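Local coordinates for arginase (Thermus thermophilus, PDB 2EF5), which probably hydrolyses L-arginine to urea and L-ornithine, as a manganese-dependent enzyme of the arginase family built as an assembly of six subunits, at residues A[114-117]-A[121-124]; A[184-189]-A[197-202]; A[202-207]-A[252-257]. All coordinates share one frame; numbering follows the deposited sequence.

Contact 1: residues A[114-117]-A[121-124]; sequences VVWV and ADFN. With MN (manganese (II) ion), chain H.
Trp116 presents the N-H of its indole to the carboxylate of Asp122, and most of the surface buried between 114-117 and 121-124 belongs to these two residues. The hydrogen bond from NE1 of Trp116 to OD2 of Asp122 is 2.9 Å long and moderately bent. Its acceptor lies in the plane of the indole, at the ring edge. On the aspartate, the donor meets OD2 on the anti side, somewhat out of the carboxylate plane. Ring and carboxylate are turned 78° against each other, and the two side chains cross at about a right angle. On the strand, CG of Trp116 stands anti to the backbone N (chi1 -157°), which carries the indole toward the loop. The six-membered part of the ring follows, with CZ2 of Trp116 4.0 Å from CB of Asp122. Ala121 adds a little backbone cover beside NE1.

The same OD2 of Asp122 binds a manganese ion at 2.2 Å, while OD1 of Asp122 stays 3.3 Å from the metal, consistent with monodentate binding. One carboxylate oxygen is therefore gripped by a metal and an N-H together, which probably limits the swing of the group. His96, Asp118 and Asp217 complete the protein ligands of this ion, and the Trp116 ring also stacks on that of His96. Trp116 thus acts as a second-shell residue to two of the metal ligands. A buried loop leaving the C-terminal end of a parallel strand and supplying aspartates to the metals is characteristic of the binuclear manganese site of the arginase fold.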
# COMPACT_ATOMS: atom_id res chain seq x y z
N VAL A 114 28.70 -4.87 -13.32
CA VAL A 114 28.16 -5.15 -14.64
C VAL A 114 26.88 -4.36 -14.90
O VAL A 114 25.91 -4.48 -14.16
CB VAL A 114 27.83 -6.66 -14.81
CG1 VAL A 114 27.17 -6.91 -16.17
CG2 VAL A 114 29.11 -7.48 -14.67
N VAL A 115 26.90 -3.54 -15.94
CA VAL A 115 25.73 -2.75 -16.31
C VAL A 115 25.16 -3.44 -17.55
O VAL A 115 25.74 -3.35 -18.64
CB VAL A 115 26.14 -1.29 -16.64
CG1 VAL A 115 24.89 -0.46 -16.95
CG2 VAL A 115 26.89 -0.67 -15.46
N TRP A 116 24.04 -4.13 -17.38
CA TRP A 116 23.39 -4.88 -18.46
C TRP A 116 22.25 -4.03 -19.01
O TRP A 116 21.21 -3.87 -18.37
CB TRP A 116 22.88 -6.21 -17.88
CG TRP A 116 22.66 -7.33 -18.86
CD1 TRP A 116 21.50 -7.63 -19.52
CD2 TRP A 116 23.61 -8.35 -19.23
NE1 TRP A 116 21.66 -8.78 -20.26
CE2 TRP A 116 22.93 -9.24 -20.10
CE3 TRP A 116 24.94 -8.60 -18.88
CZ2 TRP A 116 23.58 -10.37 -20.65
CZ3 TRP A 116 25.58 -9.73 -19.44
CH2 TRP A 116 24.89 -10.60 -20.30
N VAL A 117 22.47 -3.47 -20.20
CA VAL A 117 21.50 -2.59 -20.84
C VAL A 117 20.82 -3.45 -21.89
O VAL A 117 21.35 -3.70 -22.97
CB VAL A 117 22.23 -1.37 -21.46
CG1 VAL A 117 21.25 -0.27 -21.80
CG2 VAL A 117 23.28 -0.87 -20.47
N ALA A 121 16.39 -9.60 -19.28
CA ALA A 121 17.30 -9.78 -18.15
C ALA A 121 18.31 -10.89 -18.38
O ALA A 121 19.34 -10.93 -17.70
CB ALA A 121 16.50 -10.06 -16.89
N ASP A 122 18.03 -11.78 -19.33
CA ASP A 122 18.92 -12.90 -19.63
C ASP A 122 19.34 -13.58 -18.33
O ASP A 122 20.49 -13.98 -18.17
CB ASP A 122 20.18 -12.42 -20.36
CG ASP A 122 19.87 -11.80 -21.71
OD1 ASP A 122 18.98 -12.32 -22.42
OD2 ASP A 122 20.52 -10.80 -22.06
N PHE A 123 18.38 -13.72 -17.41
CA PHE A 123 18.64 -14.32 -16.12
C PHE A 123 17.96 -15.68 -15.93
O PHE A 123 17.64 -16.07 -14.80
CB PHE A 123 18.19 -13.36 -15.02
CG PHE A 123 19.07 -13.38 -13.80
CD1 PHE A 123 20.32 -12.79 -13.82
CD2 PHE A 123 18.64 -13.98 -12.62
CE1 PHE A 123 21.14 -12.80 -12.69
CE2 PHE A 123 19.44 -14.00 -11.49
CZ PHE A 123 20.70 -13.41 -11.52
N ASN A 124 17.74 -16.40 -17.02
CA ASN A 124 17.11 -17.71 -16.96
C ASN A 124 18.12 -18.81 -16.63
O ASN A 124 19.33 -18.63 -16.80
CB ASN A 124 16.43 -18.06 -18.29
CG ASN A 124 15.02 -17.51 -18.40
OD1 ASN A 124 14.65 -16.91 -19.41
ND2 ASN A 124 14.22 -17.73 -17.36
MN MN H . 20.40 -9.83 -24.07

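Contact 2: residues A[184-189]-A[197-202]; sequences RVYTMH and ARIAEE
The hydroxyl of Tyr186 is gripped from two sides. It donates to OE1 of Glu202 on the helix, with OH and OE1 only 2.6 Å apart, and accepts from Arg184, whose NH1 lies 3.0 Å from OH of Tyr186. The carboxylate offers the lone pair of OE1 that faces away from its other oxygen, and its plane is turned 54° from the phenol ring. The hydroxyl is tilted somewhat from the guanidinium plane. The positive charge of Arg184 probably polarises the hydroxyl and strengthens its bond to the glutamate. Arg184 and Glu202 themselves stay apart, NH1 to OE1 being 4.5 Å, so the phenol oxygen mediates between opposite charges.

In this alpha/beta fold the outermost strand 184-187 of the parallel arginase sheet packs against helix 196-206, which comes after the short helix 188-194. Ile199 supplies the apolar half. Its CG2 methyl, anti to the backbone N, sits over one face of the Tyr186 ring in a CH-pi contact, 3.9 Å from the centroid and 16° off the normal.

The extended chain of Glu202 also lets OE2 make a weak bond, part of a salt bridge, with NE of Arg198 one turn earlier (3.1 Å). At the strand's end Thr187 is the N-cap of helix 188-194, its OG1 accepting from N of His189; Met188 and His189 line a guanidine pocket at the interface with a second subunit.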
# COMPACT_ATOMS: atom_id res chain seq x y z
N ARG A 184 19.77 -5.50 -8.75
CA ARG A 184 19.12 -4.20 -8.89
C ARG A 184 18.59 -4.12 -10.33
O ARG A 184 19.37 -4.21 -11.28
CB ARG A 184 20.12 -3.07 -8.64
CG ARG A 184 19.58 -1.67 -8.91
CD ARG A 184 18.44 -1.30 -7.98
NE ARG A 184 18.86 -1.27 -6.58
CZ ARG A 184 19.58 -0.29 -6.03
NH1 ARG A 184 19.96 0.75 -6.76
NH2 ARG A 184 19.93 -0.37 -4.75
N VAL A 185 17.28 -3.96 -10.47
CA VAL A 185 16.66 -3.90 -11.79
C VAL A 185 15.91 -2.60 -12.07
O VAL A 185 15.04 -2.19 -11.30
CB VAL A 185 15.67 -5.06 -11.97
CG1 VAL A 185 15.09 -5.05 -13.38
CG2 VAL A 185 16.38 -6.39 -11.70
N TYR A 186 16.24 -1.96 -13.18
CA TYR A 186 15.56 -0.73 -13.58
C TYR A 186 14.77 -1.04 -14.86
O TYR A 186 15.32 -1.04 -15.96
CB TYR A 186 16.58 0.38 -13.84
CG TYR A 186 17.23 0.94 -12.58
CD1 TYR A 186 16.51 1.77 -11.71
CD2 TYR A 186 18.54 0.61 -12.25
CE1 TYR A 186 17.09 2.25 -10.54
CE2 TYR A 186 19.13 1.09 -11.07
CZ TYR A 186 18.39 1.91 -10.22
OH TYR A 186 18.95 2.36 -9.04
N THR A 187 13.49 -1.35 -14.70
CA THR A 187 12.66 -1.64 -15.86
C THR A 187 12.26 -0.31 -16.49
O THR A 187 12.53 0.75 -15.92
CB THR A 187 11.36 -2.38 -15.47
OG1 THR A 187 10.51 -1.49 -14.74
CG2 THR A 187 11.66 -3.60 -14.62
N MET A 188 11.61 -0.36 -17.65
CA MET A 188 11.18 0.87 -18.30
C MET A 188 10.21 1.63 -17.40
O MET A 188 10.02 2.84 -17.56
CB MET A 188 10.51 0.57 -19.64
CG MET A 188 11.48 0.09 -20.71
SD MET A 188 12.87 1.21 -20.96
CE MET A 188 12.01 2.74 -21.40
N HIS A 189 9.58 0.94 -16.45
CA HIS A 189 8.66 1.62 -15.53
C HIS A 189 9.46 2.60 -14.69
O HIS A 189 9.06 3.75 -14.51
CB HIS A 189 7.94 0.61 -14.63
CG HIS A 189 7.09 1.25 -13.56
ND1 HIS A 189 7.60 1.64 -12.35
CD2 HIS A 189 5.79 1.61 -13.56
CE1 HIS A 189 6.65 2.22 -11.64
NE2 HIS A 189 5.54 2.21 -12.35
N ALA A 197 18.80 10.16 -16.27
CA ALA A 197 19.81 10.90 -15.52
C ALA A 197 19.96 10.36 -14.09
O ALA A 197 21.06 10.03 -13.64
CB ALA A 197 19.46 12.38 -15.50
N ARG A 198 18.84 10.28 -13.38
CA ARG A 198 18.85 9.78 -12.02
C ARG A 198 19.25 8.30 -11.96
O ARG A 198 20.03 7.90 -11.10
CB ARG A 198 17.47 9.98 -11.38
CG ARG A 198 17.40 9.49 -9.94
CD ARG A 198 16.08 9.87 -9.30
NE ARG A 198 16.01 9.40 -7.92
CZ ARG A 198 14.97 9.57 -7.12
NH1 ARG A 198 13.89 10.21 -7.54
NH2 ARG A 198 15.00 9.09 -5.88
N ILE A 199 18.74 7.50 -12.89
CA ILE A 199 19.09 6.08 -12.91
C ILE A 199 20.58 5.87 -13.13
O ILE A 199 21.19 5.02 -12.48
CB ILE A 199 18.31 5.32 -13.99
CG1 ILE A 199 16.84 5.24 -13.58
CG2 ILE A 199 18.88 3.93 -14.18
CD1 ILE A 199 15.96 4.63 -14.63
N ALA A 200 21.17 6.64 -14.04
CA ALA A 200 22.60 6.53 -14.31
C ALA A 200 23.40 6.85 -13.05
O ALA A 200 24.40 6.20 -12.76
CB ALA A 200 23.00 7.48 -15.44
N GLU A 201 22.94 7.86 -12.31
CA GLU A 201 23.61 8.27 -11.07
C GLU A 201 23.50 7.13 -10.05
O GLU A 201 24.47 6.80 -9.38
CB GLU A 201 22.94 9.53 -10.50
CG GLU A 201 22.88 10.70 -11.47
CD GLU A 201 24.19 11.46 -11.60
OE1 GLU A 201 25.26 10.81 -11.71
OE2 GLU A 201 24.15 12.71 -11.62
N GLU A 202 22.31 6.55 -9.95
CA GLU A 202 22.09 5.45 -9.02
C GLU A 202 22.90 4.20 -9.37
O GLU A 202 23.35 3.47 -8.49
CB GLU A 202 20.60 5.12 -8.95
CG GLU A 202 19.81 6.11 -8.09
CD GLU A 202 18.34 5.76 -8.00
OE1 GLU A 202 17.99 4.57 -8.17
OE2 GLU A 202 17.53 6.67 -7.73

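Contact 3: residues A[202-207]-A[252-257]; sequences EVLKHL and SGRVQS
Leu204 lays its two methyl groups against the side chain of Ser252, CD2 reaching within 3.6 Å of CB of Ser252 and CD1 remaining slightly farther off. Next to this apolar patch the guanidinium of Arg254 arrives over the end of helix 196-206. The arginine chain is bent at chi3 (-83°), which turns the charged end to meet two backbone carbonyls. NH2 of Arg254 donates to O of Leu204 at 2.9 Å; this acceptor lies at the guanidinium edge, tilted a little from its plane, and the donor is tilted 28° out of the carbonyl plane. NH1 of Arg254 makes a second, weak and more strongly bent bond to O of Leu207, 2.7 Å away, and has a further partner in O of Leu210 in the loop beyond. A single cationic group thus gathers carbonyls from the last turn of the helix and the chain that follows, where the negative end of the helix dipole probably favours it.

The backbone before Arg254 is held by an ST turn: OG of Ser252 accepts from N of Arg254 at 3.1 Å and also bonds to O of Leu249. Gly253, with positive phi, takes the chain out of helix 239-252 toward strand 255-261. Arginine bonding to carbonyls at a helix C-terminus here joins two helix-to-strand connections at the N-terminal edge of the parallel arginase sheet, where strands 212-217 and 255-261 begin.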
# COMPACT_ATOMS: atom_id res chain seq x y z
N GLU A 202 22.31 6.55 -9.95
CA GLU A 202 22.09 5.45 -9.02
C GLU A 202 22.90 4.20 -9.37
O GLU A 202 23.35 3.47 -8.49
CB GLU A 202 20.60 5.12 -8.95
CG GLU A 202 19.81 6.11 -8.09
CD GLU A 202 18.34 5.76 -8.00
OE1 GLU A 202 17.99 4.57 -8.17
OE2 GLU A 202 17.53 6.67 -7.73
N VAL A 203 23.07 3.96 -10.67
CA VAL A 203 23.86 2.82 -11.11
C VAL A 203 25.30 2.99 -10.63
O VAL A 203 25.88 2.07 -10.04
CB VAL A 203 23.85 2.71 -12.67
CG1 VAL A 203 24.94 1.76 -13.14
CG2 VAL A 203 22.50 2.22 -13.15
N LEU A 204 25.87 4.16 -10.87
CA LEU A 204 27.25 4.43 -10.46
C LEU A 204 27.44 4.34 -8.95
O LEU A 204 28.49 3.91 -8.48
CB LEU A 204 27.68 5.81 -10.95
CG LEU A 204 27.83 5.96 -12.47
CD1 LEU A 204 28.14 7.41 -12.80
CD2 LEU A 204 28.94 5.04 -12.96
N LYS A 205 26.42 4.75 -8.20
CA LYS A 205 26.47 4.72 -6.74
C LYS A 205 26.41 3.28 -6.26
O LYS A 205 27.22 2.85 -5.42
CB LYS A 205 25.29 5.50 -6.15
CG LYS A 205 25.31 5.66 -4.63
CD LYS A 205 26.37 6.67 -4.19
CE LYS A 205 26.24 7.02 -2.71
NZ LYS A 205 27.14 8.15 -2.31
N HIS A 206 25.46 2.54 -6.81
CA HIS A 206 25.27 1.14 -6.46
C HIS A 206 26.53 0.32 -6.73
O HIS A 206 26.80 -0.66 -6.04
CB HIS A 206 24.11 0.55 -7.25
CG HIS A 206 23.70 -0.82 -6.81
ND1 HIS A 206 23.08 -1.06 -5.61
CD2 HIS A 206 23.85 -2.03 -7.41
CE1 HIS A 206 22.86 -2.36 -5.48
NE2 HIS A 206 23.31 -2.97 -6.57
N LEU A 207 27.30 0.73 -7.73
CA LEU A 207 28.52 0.03 -8.11
C LEU A 207 29.75 0.89 -7.85
O LEU A 207 30.79 0.72 -8.51
CB LEU A 207 28.47 -0.34 -9.60
CG LEU A 207 27.25 -1.12 -10.10
CD1 LEU A 207 27.34 -1.33 -11.61
CD2 LEU A 207 27.18 -2.46 -9.38
N SER A 252 32.16 8.88 -15.33
CA SER A 252 32.67 8.22 -14.13
C SER A 252 34.13 7.83 -14.31
O SER A 252 34.88 7.75 -13.34
CB SER A 252 31.87 6.96 -13.82
OG SER A 252 32.25 5.91 -14.70
N GLY A 253 34.52 7.58 -15.55
CA GLY A 253 35.89 7.19 -15.84
C GLY A 253 36.21 5.78 -15.38
O GLY A 253 37.37 5.36 -15.41
N ARG A 254 35.18 5.04 -14.97
CA ARG A 254 35.35 3.68 -14.49
C ARG A 254 35.00 2.56 -15.47
O ARG A 254 35.19 1.38 -15.15
CB ARG A 254 34.55 3.48 -13.21
CG ARG A 254 35.12 4.21 -12.00
CD ARG A 254 34.45 3.75 -10.72
NE ARG A 254 33.17 4.39 -10.44
CZ ARG A 254 32.04 3.74 -10.20
NH1 ARG A 254 32.01 2.41 -10.23
NH2 ARG A 254 30.93 4.40 -9.91
N VAL A 255 34.48 2.90 -16.65
CA VAL A 255 34.13 1.87 -17.63
C VAL A 255 35.40 1.27 -18.22
O VAL A 255 36.27 1.99 -18.72
CB VAL A 255 33.23 2.45 -18.76
CG1 VAL A 255 32.94 1.36 -19.80
CG2 VAL A 255 31.93 2.97 -18.17
N GLN A 256 35.51 -0.06 -18.18
CA GLN A 256 36.70 -0.75 -18.66
C GLN A 256 36.50 -1.71 -19.84
O GLN A 256 37.47 -2.14 -20.45
CB GLN A 256 37.33 -1.55 -17.52
CG GLN A 256 36.37 -2.58 -16.94
CD GLN A 256 37.05 -3.90 -16.60
OE1 GLN A 256 37.94 -3.95 -15.76
NE2 GLN A 256 36.62 -4.97 -17.26
N SER A 257 35.26 -2.08 -20.13
CA SER A 257 34.99 -3.00 -21.23
C SER A 257 33.56 -2.88 -21.74
O SER A 257 32.67 -2.45 -21.02
CB SER A 257 35.28 -4.44 -20.78
OG SER A 257 34.62 -4.73 -19.56

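How the contacts relate
Along the chain the three contacts follow in series, all around one parallel eight-stranded sheet. Contact 1 leaves strand 113-117 within the sheet and leads to the manganese site; contact 2 uses strand 184-187 at the sheet's edge; contact 3 reaches strand 255-261. Contacts 2 and 3 share Glu202 and successive parts of helix 196-206, their centres about 13 Å apart. The centres of contacts 1 and 3 are about 16 Å apart, yet they touch, CG2 of Val115 lying 3.9 Å from CG1 of Val203. Contacts 1 and 2 do not touch. One helix therefore connects the sheet's edge with its interior, whereas contact 1 alone among the three supplies a manganese ligand, Asp122.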